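Local atomic coordinates of ribokinase (Giardia lamblia, PDB entry 6WHJ), a protein that probably catalyses the ATP- and magnesium-dependent phosphorylation of D-ribose at O-5, giving D-ribose 5-phosphate for nucleotide synthesis or the pentose phosphate pathway. Residues B[9-14]-B[50-55]; B[54-59]-B[283-288]; B[129-134]-B[153-158]; B[171-176]-B[182-187]; B[245-250]-B[303-308]. All coordinates share one frame; numbering follows the deposited sequence.

Contact 1 of 5, residues B[9-14]-B[50-55]; sequences IVIIGS and IACGKV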
# COMPACT_ATOMS: atom_id res chain seq x y z
N ILE B 9 1.00 26.18 -20.35
CA ILE B 9 0.49 25.65 -19.09
C ILE B 9 1.67 25.04 -18.35
O ILE B 9 2.33 24.13 -18.87
CB ILE B 9 -0.62 24.61 -19.30
CG1 ILE B 9 -1.79 25.20 -20.10
CG2 ILE B 9 -1.12 24.06 -17.95
CD1 ILE B 9 -2.75 24.15 -20.65
N VAL B 10 1.94 25.55 -17.15
CA VAL B 10 3.01 25.05 -16.30
C VAL B 10 2.35 24.43 -15.07
O VAL B 10 1.58 25.10 -14.36
CB VAL B 10 3.99 26.18 -15.91
CG1 VAL B 10 5.10 25.66 -15.01
CG2 VAL B 10 4.57 26.85 -17.14
N ILE B 11 2.63 23.15 -14.82
CA ILE B 11 2.06 22.45 -13.67
C ILE B 11 3.20 22.12 -12.71
O ILE B 11 4.11 21.37 -13.05
CB ILE B 11 1.30 21.17 -14.08
CG1 ILE B 11 0.23 21.46 -15.13
CG2 ILE B 11 0.68 20.50 -12.87
CD1 ILE B 11 0.70 21.20 -16.54
N ILE B 12 3.15 22.71 -11.52
CA ILE B 12 4.16 22.49 -10.50
C ILE B 12 3.53 21.59 -9.44
O ILE B 12 2.68 22.05 -8.67
CB ILE B 12 4.63 23.81 -9.88
CG1 ILE B 12 5.01 24.83 -10.96
CG2 ILE B 12 5.81 23.57 -8.97
CD1 ILE B 12 5.17 26.26 -10.45
N GLY B 13 3.94 20.33 -9.39
CA GLY B 13 3.36 19.44 -8.42
C GLY B 13 4.00 18.07 -8.39
O GLY B 13 5.14 17.88 -8.81
N SER B 14 3.24 17.11 -7.90
CA SER B 14 3.79 15.83 -7.49
C SER B 14 3.72 14.77 -8.58
O SER B 14 2.86 14.81 -9.47
CB SER B 14 3.05 15.32 -6.26
OG SER B 14 1.69 15.16 -6.59
N ILE B 50 -0.43 15.32 -17.51
CA ILE B 50 -0.64 14.33 -18.57
C ILE B 50 -1.99 14.56 -19.24
O ILE B 50 -2.11 14.46 -20.47
CB ILE B 50 -0.49 12.91 -17.99
CG1 ILE B 50 0.97 12.68 -17.58
CG2 ILE B 50 -0.94 11.85 -18.98
CD1 ILE B 50 1.30 11.32 -16.98
N ALA B 51 -3.01 14.93 -18.46
CA ALA B 51 -4.30 15.27 -19.05
C ALA B 51 -4.19 16.48 -19.98
O ALA B 51 -4.83 16.51 -21.04
CB ALA B 51 -5.32 15.54 -17.94
N CYS B 52 -3.38 17.48 -19.60
CA CYS B 52 -3.14 18.60 -20.50
C CYS B 52 -2.55 18.11 -21.82
O CYS B 52 -3.07 18.43 -22.90
CB CYS B 52 -2.20 19.63 -19.87
SG CYS B 52 -2.95 20.71 -18.61
N GLY B 53 -1.46 17.33 -21.75
CA GLY B 53 -0.82 16.86 -22.96
C GLY B 53 -1.74 16.07 -23.87
O GLY B 53 -1.63 16.16 -25.10
N LYS B 54 -2.68 15.31 -23.30
CA LYS B 54 -3.55 14.48 -24.14
C LYS B 54 -4.71 15.27 -24.73
O LYS B 54 -5.19 14.93 -25.82
CB LYS B 54 -4.09 13.29 -23.35
CG LYS B 54 -3.05 12.26 -22.97
CD LYS B 54 -3.74 11.00 -22.50
CE LYS B 54 -2.78 9.85 -22.27
NZ LYS B 54 -3.43 8.85 -21.38
N VAL B 55 -5.19 16.30 -24.04
CA VAL B 55 -6.32 17.07 -24.53
C VAL B 55 -5.84 18.24 -25.38
O VAL B 55 -6.61 18.77 -26.19
CB VAL B 55 -7.18 17.52 -23.33
CG1 VAL B 55 -8.30 18.42 -23.77
CG2 VAL B 55 -7.76 16.30 -22.61
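Ile9, Ile11 and Cys52 meet without any planar group: no ring, amide or carboxylate takes part, and the touching surfaces are methyl groups and a sulfur. Cys52 SG lies 3.9 Å from Ile9 CG2 and 4.0 Å from Ile9 CD1, so both branches of that isoleucine border the thiol. The torsion of Ile9 explains this double contact, since CG2 stands anti to the backbone N while CG1 lies beside it (chi1 -58°). Two residues on, Ile11 presents its far methyl to the same atom, with CD1 at 4.2 Å from Cys52 SG. The alternation illustrates how a strand serves both faces of a sheet: in this ribokinase-type alpha/beta/alpha fold, strand 9-12 runs between the parallel strands 62-69 and 140-143, and Ile9 and Ile11 turn toward helix 44-55 while Val10 and Ile12 supply the other face. Val282 of helix 272-287 touches both Ile9 and Cys52, and Ala62 also packs on the cysteine, adding further apolar groups around the thiol. At the start of helix 44-55, Gly45, a predicted substrate-binding residue, comes within about 4 Å of the Ile11 side chain.

Contact 2 of 5, residues B[54-59]-B[283-288]; sequences KVLRDP and RLMELA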
# COMPACT_ATOMS: atom_id res chain seq x y z
N LYS B 54 -2.68 15.31 -23.30
CA LYS B 54 -3.55 14.48 -24.14
C LYS B 54 -4.71 15.27 -24.73
O LYS B 54 -5.19 14.93 -25.82
CB LYS B 54 -4.09 13.29 -23.35
CG LYS B 54 -3.05 12.26 -22.97
CD LYS B 54 -3.74 11.00 -22.50
CE LYS B 54 -2.78 9.85 -22.27
NZ LYS B 54 -3.43 8.85 -21.38
N VAL B 55 -5.19 16.30 -24.04
CA VAL B 55 -6.32 17.07 -24.53
C VAL B 55 -5.84 18.24 -25.38
O VAL B 55 -6.61 18.77 -26.19
CB VAL B 55 -7.18 17.52 -23.33
CG1 VAL B 55 -8.30 18.42 -23.77
CG2 VAL B 55 -7.76 16.30 -22.61
N LEU B 56 -4.57 18.61 -25.26
CA LEU B 56 -4.00 19.66 -26.09
C LEU B 56 -3.89 19.19 -27.54
O LEU B 56 -3.68 18.01 -27.82
CB LEU B 56 -2.61 20.03 -25.57
CG LEU B 56 -2.54 21.10 -24.50
CD1 LEU B 56 -1.11 21.23 -24.05
CD2 LEU B 56 -3.08 22.42 -25.04
N ARG B 57 -4.05 20.14 -28.46
CA ARG B 57 -3.79 19.87 -29.87
C ARG B 57 -2.32 19.49 -30.08
O ARG B 57 -2.01 18.43 -30.63
CB ARG B 57 -4.17 21.08 -30.71
N ASP B 58 -1.41 20.36 -29.63
CA ASP B 58 0.02 20.09 -29.62
C ASP B 58 0.47 19.94 -28.17
O ASP B 58 0.37 20.90 -27.39
CB ASP B 58 0.80 21.21 -30.32
CG ASP B 58 2.28 21.24 -29.95
OD1 ASP B 58 2.89 20.16 -29.75
OD2 ASP B 58 2.86 22.35 -29.92
N PRO B 59 0.91 18.75 -27.74
CA PRO B 59 1.23 18.55 -26.32
C PRO B 59 2.35 19.44 -25.80
O PRO B 59 2.42 19.66 -24.58
CB PRO B 59 1.63 17.07 -26.24
CG PRO B 59 1.09 16.45 -27.48
CD PRO B 59 0.99 17.51 -28.53
N ARG B 283 -8.58 24.35 -22.24
CA ARG B 283 -9.57 25.22 -22.87
C ARG B 283 -9.46 26.66 -22.38
O ARG B 283 -9.69 27.59 -23.15
CB ARG B 283 -10.98 24.71 -22.61
CG ARG B 283 -12.03 25.27 -23.55
CD ARG B 283 -11.70 24.96 -24.99
NE ARG B 283 -12.62 25.66 -25.89
CZ ARG B 283 -12.25 26.45 -26.89
NH1 ARG B 283 -10.96 26.64 -27.16
NH2 ARG B 283 -13.17 27.03 -27.65
N LEU B 284 -9.11 26.85 -21.10
CA LEU B 284 -8.91 28.20 -20.59
C LEU B 284 -7.78 28.88 -21.32
O LEU B 284 -7.91 30.03 -21.78
CB LEU B 284 -8.64 28.14 -19.09
CG LEU B 284 -8.80 29.41 -18.26
CD1 LEU B 284 -10.15 30.02 -18.53
CD2 LEU B 284 -8.67 29.05 -16.79
N MET B 285 -6.66 28.17 -21.48
CA MET B 285 -5.51 28.72 -22.19
C MET B 285 -5.83 29.01 -23.65
O MET B 285 -5.34 29.99 -24.21
CB MET B 285 -4.33 27.75 -22.08
CG MET B 285 -3.04 28.22 -22.75
SD MET B 285 -2.94 27.69 -24.48
CE MET B 285 -3.05 25.92 -24.27
N GLU B 286 -6.68 28.19 -24.27
CA GLU B 286 -7.01 28.41 -25.67
C GLU B 286 -7.92 29.61 -25.85
O GLU B 286 -7.76 30.39 -26.79
CB GLU B 286 -7.66 27.16 -26.27
CG GLU B 286 -6.67 26.04 -26.54
CD GLU B 286 -7.35 24.73 -26.92
OE1 GLU B 286 -8.60 24.70 -26.96
OE2 GLU B 286 -6.63 23.75 -27.21
N LEU B 287 -8.89 29.79 -24.94
CA LEU B 287 -9.79 30.93 -25.05
C LEU B 287 -9.06 32.25 -24.85
O LEU B 287 -9.51 33.28 -25.36
CB LEU B 287 -10.93 30.78 -24.03
CG LEU B 287 -11.91 29.63 -24.29
CD1 LEU B 287 -12.84 29.43 -23.11
CD2 LEU B 287 -12.69 29.82 -25.59
N ALA B 288 -7.95 32.24 -24.12
CA ALA B 288 -7.13 33.43 -23.94
C ALA B 288 -6.37 33.83 -25.20
O ALA B 288 -5.88 34.96 -25.27
CB ALA B 288 -6.15 33.22 -22.78
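Leu56 reaches Met285 and Glu286 from the point where helix 44-55 gives out: it is the first residue to leave helical backbone angles (psi 147°), while Met285 and Glu286 still lie in helix 272-287. The closest alpha carbons, Leu56 CA and Arg283 CA, are 8.5 Å apart, and side chains span the separation. Leu56 CD2 meets Met285 CE at 3.6 Å, the two side chains crossing at about a right angle. The methionine starts with CG anti to its backbone N and then bends at the next two torsions, which carries the terminal methyl to the leucine. Glu286 borders the same leucine methyl more loosely, its OE2 lying 4.4 Å from Leu56 CD2. The polar end of Glu286 turns to arginines: OE1 forms a salt bridge with Arg331, which also binds the carbonyl of Val55, and another with Arg283 NH1 of its own helix at 3.1 Å. Toward Arg283, OE1 offers its anti lone pair and lies 27° out of the guanidinium plane. Leu287 CD2 lies over one face of this guanidinium, toward the rim, and Arg283 NH2 pairs with Glu306. An apolar touch bordered by a charged network thus joins the end of helix 44-55 to helix 272-287 on one side of the central sheet, as in the PfkB ribokinase fold, where helix 272-287 carries near its other end Asp274, the predicted proton acceptor.

Contact 3 of 5, residues B[129-134]-B[153-158]; sequences PDLMAV and LLFVEV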
# COMPACT_ATOMS: atom_id res chain seq x y z
N PRO B 129 15.90 26.26 -11.10
CA PRO B 129 16.27 27.68 -11.08
C PRO B 129 15.79 28.48 -12.28
O PRO B 129 15.78 29.71 -12.22
CB PRO B 129 17.80 27.64 -11.01
CG PRO B 129 18.17 26.33 -11.62
CD PRO B 129 17.09 25.40 -11.19
N ASP B 130 15.45 27.82 -13.39
CA ASP B 130 15.06 28.50 -14.62
C ASP B 130 13.55 28.56 -14.80
O ASP B 130 13.08 28.83 -15.91
CB ASP B 130 15.73 27.85 -15.82
CG ASP B 130 17.23 28.01 -15.78
OD1 ASP B 130 17.68 29.16 -15.57
OD2 ASP B 130 17.95 27.00 -15.91
N LEU B 131 12.79 28.35 -13.73
CA LEU B 131 11.34 28.34 -13.84
C LEU B 131 10.80 29.71 -14.20
O LEU B 131 9.84 29.83 -14.97
CB LEU B 131 10.73 27.86 -12.52
CG LEU B 131 9.21 27.91 -12.35
CD1 LEU B 131 8.55 26.98 -13.36
CD2 LEU B 131 8.84 27.52 -10.93
N MET B 132 11.42 30.77 -13.66
CA MET B 132 10.93 32.13 -13.88
C MET B 132 10.86 32.46 -15.37
O MET B 132 9.92 33.11 -15.83
CB MET B 132 11.82 33.13 -13.14
CG MET B 132 11.40 34.58 -13.29
SD MET B 132 9.81 34.97 -12.50
CE MET B 132 10.22 34.74 -10.77
N ALA B 133 11.85 32.00 -16.14
CA ALA B 133 11.87 32.30 -17.57
C ALA B 133 10.66 31.70 -18.27
O ALA B 133 10.12 32.30 -19.20
CB ALA B 133 13.17 31.78 -18.20
N VAL B 134 10.22 30.51 -17.84
CA VAL B 134 9.07 29.86 -18.46
C VAL B 134 7.78 30.54 -18.02
O VAL B 134 6.88 30.78 -18.84
CB VAL B 134 9.06 28.36 -18.12
CG1 VAL B 134 7.92 27.66 -18.83
CG2 VAL B 134 10.39 27.71 -18.46
N LEU B 153 4.91 27.51 -0.51
CA LEU B 153 4.96 28.94 -0.25
C LEU B 153 6.15 29.58 -0.96
O LEU B 153 6.09 30.76 -1.34
CB LEU B 153 5.00 29.22 1.25
CG LEU B 153 3.72 28.80 2.00
CD1 LEU B 153 3.72 29.27 3.43
CD2 LEU B 153 2.46 29.28 1.26
N LEU B 154 7.24 28.84 -1.12
CA LEU B 154 8.33 29.36 -1.94
C LEU B 154 7.90 29.49 -3.40
O LEU B 154 8.20 30.49 -4.05
CB LEU B 154 9.58 28.49 -1.82
CG LEU B 154 10.30 28.41 -0.46
CD1 LEU B 154 11.46 27.44 -0.53
CD2 LEU B 154 10.76 29.78 0.00
N PHE B 155 7.18 28.48 -3.92
CA PHE B 155 6.70 28.60 -5.30
C PHE B 155 5.67 29.71 -5.44
O PHE B 155 5.62 30.37 -6.48
CB PHE B 155 6.09 27.28 -5.80
CG PHE B 155 7.11 26.30 -6.27
CD1 PHE B 155 7.88 26.57 -7.39
CD2 PHE B 155 7.30 25.10 -5.60
CE1 PHE B 155 8.84 25.68 -7.82
CE2 PHE B 155 8.25 24.19 -6.03
CZ PHE B 155 9.01 24.48 -7.14
N VAL B 156 4.85 29.92 -4.41
CA VAL B 156 3.89 31.03 -4.42
C VAL B 156 4.61 32.36 -4.61
O VAL B 156 4.17 33.21 -5.39
CB VAL B 156 3.06 31.01 -3.13
CG1 VAL B 156 2.46 32.37 -2.84
CG2 VAL B 156 1.95 29.96 -3.23
N GLU B 157 5.74 32.55 -3.93
CA GLU B 157 6.48 33.80 -4.10
C GLU B 157 7.03 33.93 -5.51
O GLU B 157 6.99 35.01 -6.10
CB GLU B 157 7.59 33.90 -3.06
CG GLU B 157 8.45 35.13 -3.22
CD GLU B 157 7.66 36.43 -3.08
OE1 GLU B 157 6.61 36.44 -2.40
OE2 GLU B 157 8.11 37.45 -3.65
N VAL B 158 7.49 32.82 -6.11
CA VAL B 158 7.96 32.88 -7.49
C VAL B 158 6.83 33.32 -8.41
O VAL B 158 7.00 34.19 -9.27
CB VAL B 158 8.52 31.52 -7.92
CG1 VAL B 158 8.78 31.50 -9.41
CG2 VAL B 158 9.81 31.22 -7.15
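Val158 is the bump of this interface, and the hollow that receives it lies between Leu131 and Met132. Its CG1 methyl approaches Met132 CE at 3.8 Å and, more loosely, Leu131 CD2 at 4.3 Å. The methionine and the valine slide past each other in opposite directions: the Met132 chain leaves its helix with CG anti to the backbone N, bends at chi2 and chi3, and lays its methyl alongside Val158, where CE also comes 3.6 Å from the carbonyl oxygen Val158 O. Leu131 is in turn a bump at the rim of Phe155. Its CD2 lies near the plane of the ring, 3.6 Å from Phe155 CE1, so the leucine meets the edge, and the two side chains cross at about a right angle. With Met132 CA and Val158 CA as the nearest alpha carbons at 7.1 Å, the backbones run close on the Met132 side. Pro125 adds a further wall beside Val158, and Leu131 and Phe155 both rest on Ile12 of strand 9-12. Two neighbouring helices, 131-135 and 149-165, thereby cover the same strand, an arrangement characteristic of one helical layer of a three-layer alpha/beta/alpha sandwich.

Contact 4 of 5, residues B[171-176]-B[182-187]; sequences FVFNPA and YDFSKI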
# COMPACT_ATOMS: atom_id res chain seq x y z
N PHE B 171 -2.98 32.06 -12.03
CA PHE B 171 -2.66 30.96 -11.12
C PHE B 171 -3.95 30.18 -10.83
O PHE B 171 -4.89 30.72 -10.22
CB PHE B 171 -2.03 31.51 -9.85
CG PHE B 171 -1.67 30.47 -8.81
CD1 PHE B 171 -1.51 29.14 -9.14
CD2 PHE B 171 -1.44 30.86 -7.49
CE1 PHE B 171 -1.16 28.20 -8.17
CE2 PHE B 171 -1.10 29.94 -6.53
CZ PHE B 171 -0.96 28.61 -6.87
N VAL B 172 -3.99 28.92 -11.26
CA VAL B 172 -5.08 28.00 -10.96
C VAL B 172 -4.61 27.07 -9.85
O VAL B 172 -3.64 26.32 -10.02
CB VAL B 172 -5.50 27.19 -12.20
CG1 VAL B 172 -6.68 26.25 -11.85
CG2 VAL B 172 -5.82 28.11 -13.37
N PHE B 173 -5.30 27.12 -8.70
CA PHE B 173 -4.97 26.32 -7.53
C PHE B 173 -6.07 25.30 -7.27
O PHE B 173 -7.21 25.68 -6.98
CB PHE B 173 -4.74 27.22 -6.32
CG PHE B 173 -4.40 26.46 -5.05
CD1 PHE B 173 -3.48 25.43 -5.05
CD2 PHE B 173 -4.98 26.83 -3.84
CE1 PHE B 173 -3.16 24.75 -3.88
CE2 PHE B 173 -4.66 26.16 -2.67
CZ PHE B 173 -3.75 25.11 -2.69
N ASN B 174 -5.73 24.01 -7.35
CA ASN B 174 -6.63 22.92 -7.02
C ASN B 174 -6.23 22.35 -5.66
O ASN B 174 -5.26 21.58 -5.58
CB ASN B 174 -6.57 21.83 -8.10
CG ASN B 174 -7.30 20.57 -7.71
OD1 ASN B 174 -6.84 19.47 -7.98
ND2 ASN B 174 -8.44 20.72 -7.05
N PRO B 175 -6.94 22.67 -4.57
CA PRO B 175 -6.46 22.33 -3.21
C PRO B 175 -6.66 20.87 -2.84
O PRO B 175 -7.36 20.54 -1.87
CB PRO B 175 -7.30 23.27 -2.33
CG PRO B 175 -8.61 23.32 -3.06
CD PRO B 175 -8.26 23.33 -4.53
N ALA B 176 -6.01 19.96 -3.57
CA ALA B 176 -6.25 18.53 -3.40
C ALA B 176 -4.97 17.75 -3.14
O ALA B 176 -3.96 17.98 -3.81
CB ALA B 176 -6.94 17.96 -4.65
N TYR B 182 -1.36 23.08 5.25
CA TYR B 182 -1.17 24.04 4.16
C TYR B 182 -1.68 25.42 4.55
O TYR B 182 -2.81 25.56 5.02
CB TYR B 182 -1.88 23.56 2.90
CG TYR B 182 -0.97 22.92 1.89
CD1 TYR B 182 -1.07 23.26 0.54
CD2 TYR B 182 -0.07 21.93 2.25
CE1 TYR B 182 -0.26 22.67 -0.41
CE2 TYR B 182 0.75 21.34 1.32
CZ TYR B 182 0.64 21.70 -0.01
OH TYR B 182 1.45 21.09 -0.95
N ASP B 183 -0.84 26.43 4.31
CA ASP B 183 -1.23 27.83 4.50
C ASP B 183 -2.04 28.25 3.28
O ASP B 183 -1.54 28.85 2.33
CB ASP B 183 0.01 28.69 4.69
CG ASP B 183 -0.31 30.09 5.20
OD1 ASP B 183 -1.46 30.54 5.03
OD2 ASP B 183 0.59 30.71 5.80
N PHE B 184 -3.33 27.87 3.30
CA PHE B 184 -4.20 28.17 2.16
C PHE B 184 -4.43 29.67 2.02
O PHE B 184 -4.52 30.18 0.89
CB PHE B 184 -5.54 27.45 2.33
CG PHE B 184 -5.44 25.97 2.13
CD1 PHE B 184 -5.26 25.45 0.86
CD2 PHE B 184 -5.51 25.11 3.21
CE1 PHE B 184 -5.15 24.08 0.67
CE2 PHE B 184 -5.40 23.74 3.03
CZ PHE B 184 -5.22 23.22 1.75
N SER B 185 -4.48 30.39 3.13
CA SER B 185 -4.66 31.83 3.06
C SER B 185 -3.53 32.47 2.25
O SER B 185 -3.78 33.32 1.39
CB SER B 185 -4.74 32.40 4.48
OG SER B 185 -4.80 33.81 4.48
N LYS B 186 -2.29 32.04 2.49
CA LYS B 186 -1.17 32.61 1.75
C LYS B 186 -1.21 32.20 0.28
O LYS B 186 -0.94 33.02 -0.60
CB LYS B 186 0.17 32.22 2.38
N ILE B 187 -1.59 30.95 -0.00
CA ILE B 187 -1.68 30.52 -1.40
C ILE B 187 -2.79 31.27 -2.13
O ILE B 187 -2.62 31.68 -3.28
CB ILE B 187 -1.87 29.00 -1.51
CG1 ILE B 187 -0.71 28.25 -0.83
CG2 ILE B 187 -1.99 28.59 -2.96
CD1 ILE B 187 -0.95 26.74 -0.75
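Beside the Phe184 and Ile187 side chains that reach Phe173, the Tyr182 hydroxyl is held by two partners, hydrogen-bonded to the carbonyl of Ile147 and weakly to Thr152 OG1. One residue on, Asp183 OD1 accepts Lys186 N at 3.1 Å. This is an N-cap bond: the carboxylate ties up an amide of the first helical turn, and the N-H comes from above the carboxylate plane, 57° out of it. The capped turn presents Ile187 to the strand. Its CG2, anti to the backbone N, sits over the centre of the Phe173 ring in a CH-pi contact, 3.6 Å from the Phe173 centroid and 13° off the ring normal, while Ile187 CD1 touches Phe173 CZ at 3.8 Å. Pro175 CA covers the opposite face toward the rim, so the ring is sandwiched between a helix methyl and its own chain. Phe184 comes in at the edge: Phe173 CE2 and Phe184 CD1 are 3.7 Å apart, each near the plane of the other ring, so the pair meets edge to edge and is not stacked. Phe184 CE1 also touches Pro175 CB at 3.8 Å, and Tyr182 CB lies over one face of Phe184. Two residues earlier in the strand, Phe171 CE2 approaches Ile187 CG2 at 3.9 Å, giving that methyl two aromatic neighbours. These are the first strand and the helix of the beta-alpha-beta unit 170-173, 184-188, 193-194. The chemistry implies a division of labour, with local hydrogen bonds shaping the helix start and dispersion and CH-pi contacts joining it to the strand.

Contact 5 of 5, residues B[245-250]-B[303-308]; sequences SRIVQT and TIAEAA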
# COMPACT_ATOMS: atom_id res chain seq x y z
N SER B 245 -20.45 21.27 -11.82
CA SER B 245 -19.58 22.26 -11.20
C SER B 245 -20.32 23.59 -11.08
O SER B 245 -21.44 23.75 -11.57
CB SER B 245 -18.27 22.44 -11.99
OG SER B 245 -18.49 22.39 -13.38
N ARG B 246 -19.69 24.53 -10.39
CA ARG B 246 -20.31 25.81 -10.08
C ARG B 246 -19.23 26.87 -10.07
O ARG B 246 -18.28 26.77 -9.28
CB ARG B 246 -21.02 25.75 -8.73
CG ARG B 246 -22.52 25.69 -8.84
CD ARG B 246 -23.06 27.06 -9.14
NE ARG B 246 -22.86 27.97 -8.02
CZ ARG B 246 -23.80 28.31 -7.15
NH1 ARG B 246 -25.03 27.82 -7.27
NH2 ARG B 246 -23.53 29.16 -6.16
N ILE B 247 -19.36 27.86 -10.94
CA ILE B 247 -18.42 28.97 -11.01
C ILE B 247 -19.06 30.17 -10.32
O ILE B 247 -20.16 30.59 -10.70
CB ILE B 247 -18.06 29.30 -12.46
CG1 ILE B 247 -17.44 28.08 -13.14
CG2 ILE B 247 -17.09 30.48 -12.52
CD1 ILE B 247 -17.41 28.18 -14.63
N VAL B 248 -18.38 30.72 -9.32
CA VAL B 248 -18.84 31.90 -8.62
C VAL B 248 -17.77 32.97 -8.76
O VAL B 248 -16.59 32.72 -8.48
CB VAL B 248 -19.14 31.62 -7.14
CG1 VAL B 248 -19.70 32.86 -6.47
CG2 VAL B 248 -20.11 30.46 -7.00
N GLN B 249 -18.19 34.16 -9.18
CA GLN B 249 -17.29 35.31 -9.24
C GLN B 249 -17.16 35.93 -7.86
O GLN B 249 -18.14 36.03 -7.12
CB GLN B 249 -17.84 36.37 -10.20
CG GLN B 249 -16.82 37.42 -10.58
CD GLN B 249 -17.24 38.22 -11.79
OE1 GLN B 249 -18.35 38.06 -12.29
NE2 GLN B 249 -16.34 39.04 -12.31
N THR B 250 -15.95 36.35 -7.50
CA THR B 250 -15.78 37.08 -6.25
C THR B 250 -16.40 38.48 -6.35
O THR B 250 -16.63 39.01 -7.43
CB THR B 250 -14.30 37.18 -5.88
OG1 THR B 250 -13.58 37.88 -6.90
CG2 THR B 250 -13.68 35.79 -5.69
N THR B 303 -16.47 33.15 -20.19
CA THR B 303 -15.28 32.48 -20.69
C THR B 303 -14.88 31.35 -19.75
O THR B 303 -14.52 30.25 -20.21
CB THR B 303 -14.12 33.47 -20.85
OG1 THR B 303 -14.50 34.52 -21.75
CG2 THR B 303 -12.89 32.75 -21.40
N ILE B 304 -14.92 31.60 -18.44
CA ILE B 304 -14.65 30.55 -17.46
C ILE B 304 -15.67 29.43 -17.61
O ILE B 304 -15.34 28.25 -17.49
CB ILE B 304 -14.66 31.14 -16.03
CG1 ILE B 304 -13.74 32.36 -15.96
CG2 ILE B 304 -14.30 30.08 -14.99
CD1 ILE B 304 -12.29 32.05 -16.28
N ALA B 305 -16.93 29.79 -17.88
CA ALA B 305 -17.96 28.78 -18.05
C ALA B 305 -17.72 27.93 -19.28
O ALA B 305 -17.89 26.70 -19.23
CB ALA B 305 -19.34 29.44 -18.12
N GLU B 306 -17.27 28.53 -20.39
CA GLU B 306 -17.03 27.74 -21.59
C GLU B 306 -15.88 26.76 -21.38
O GLU B 306 -15.94 25.62 -21.85
CB GLU B 306 -16.76 28.64 -22.79
CG GLU B 306 -16.57 27.83 -24.08
CD GLU B 306 -16.30 28.68 -25.31
OE1 GLU B 306 -15.75 28.12 -26.29
OE2 GLU B 306 -16.64 29.88 -25.31
N ALA B 307 -14.84 27.17 -20.66
CA ALA B 307 -13.75 26.25 -20.35
C ALA B 307 -14.24 25.08 -19.51
O ALA B 307 -13.81 23.94 -19.71
CB ALA B 307 -12.62 27.00 -19.64
N ALA B 308 -15.16 25.34 -18.58
CA ALA B 308 -15.67 24.27 -17.72
C ALA B 308 -16.62 23.33 -18.46
O ALA B 308 -16.65 22.13 -18.17
CB ALA B 308 -16.35 24.86 -16.49
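Before Ile247 meets Ile304, Ala305 and Ala308, the strand opens with Ser245, which points toward the helix but comes no nearer than 4.5 Å; its hydroxyl makes a weak hydrogen bond to the carbonyl of Val258. Arg246 belongs to the other face, where it forms a salt bridge with Asp216 at the start of helix 216-228. Ile247 carries the contact. Its CD1 reaches over the backbone of the helix, 3.5 Å from Ala305 CA, and ends 4.0 Å from Ala308 CB, one turn on from Ile304. Its shorter branch is placed just as usefully: CG2, anti to the backbone N (CG1 at chi1 -59°), lies 3.7 Å from Ile304 CG2. Strand 245-249 runs between strands 235-239 and 255-258, antiparallel to both, next to the edge strand 255-258 of the central sheet, and helix 301-318 packs along this part of the sheet within the alpha/beta/alpha fold. The axes of the two short segments are nearly antiparallel, at 164°, and approach to 9.5 Å, with the small Ala305 and Ala308 meeting Ile247. Ile304 starts toward the strand, but its far end leads off to Leu284 of helix 272-287. Val248 next turns to the other face of the sheet, toward helix 216-228.

Four of the five contacts are buried; contact 3, at the Met132 and Val158 side, is only partly so. Contacts 1 and 3 use opposite faces of strand 9-12 and touch through Val10 and Ile12, whereas contacts 1 and 2 share helix 44-55 and meet where Ile9 packs on Met285. Contact 4 adjoins contact 3 through Leu153 and Ile187. Contact 5, at the antiparallel end of the sheet, connects to contact 2 by the Arg283 and Glu306 salt bridge and by Leu284 on Ile304. The chemistry varies: aliphatic and thiol packing in contact 1, methionine, valine and a ring edge in contact 3, aromatics in contact 4, isoleucine on alanines in contact 5, and an apolar touch bordered by charges in contact 2.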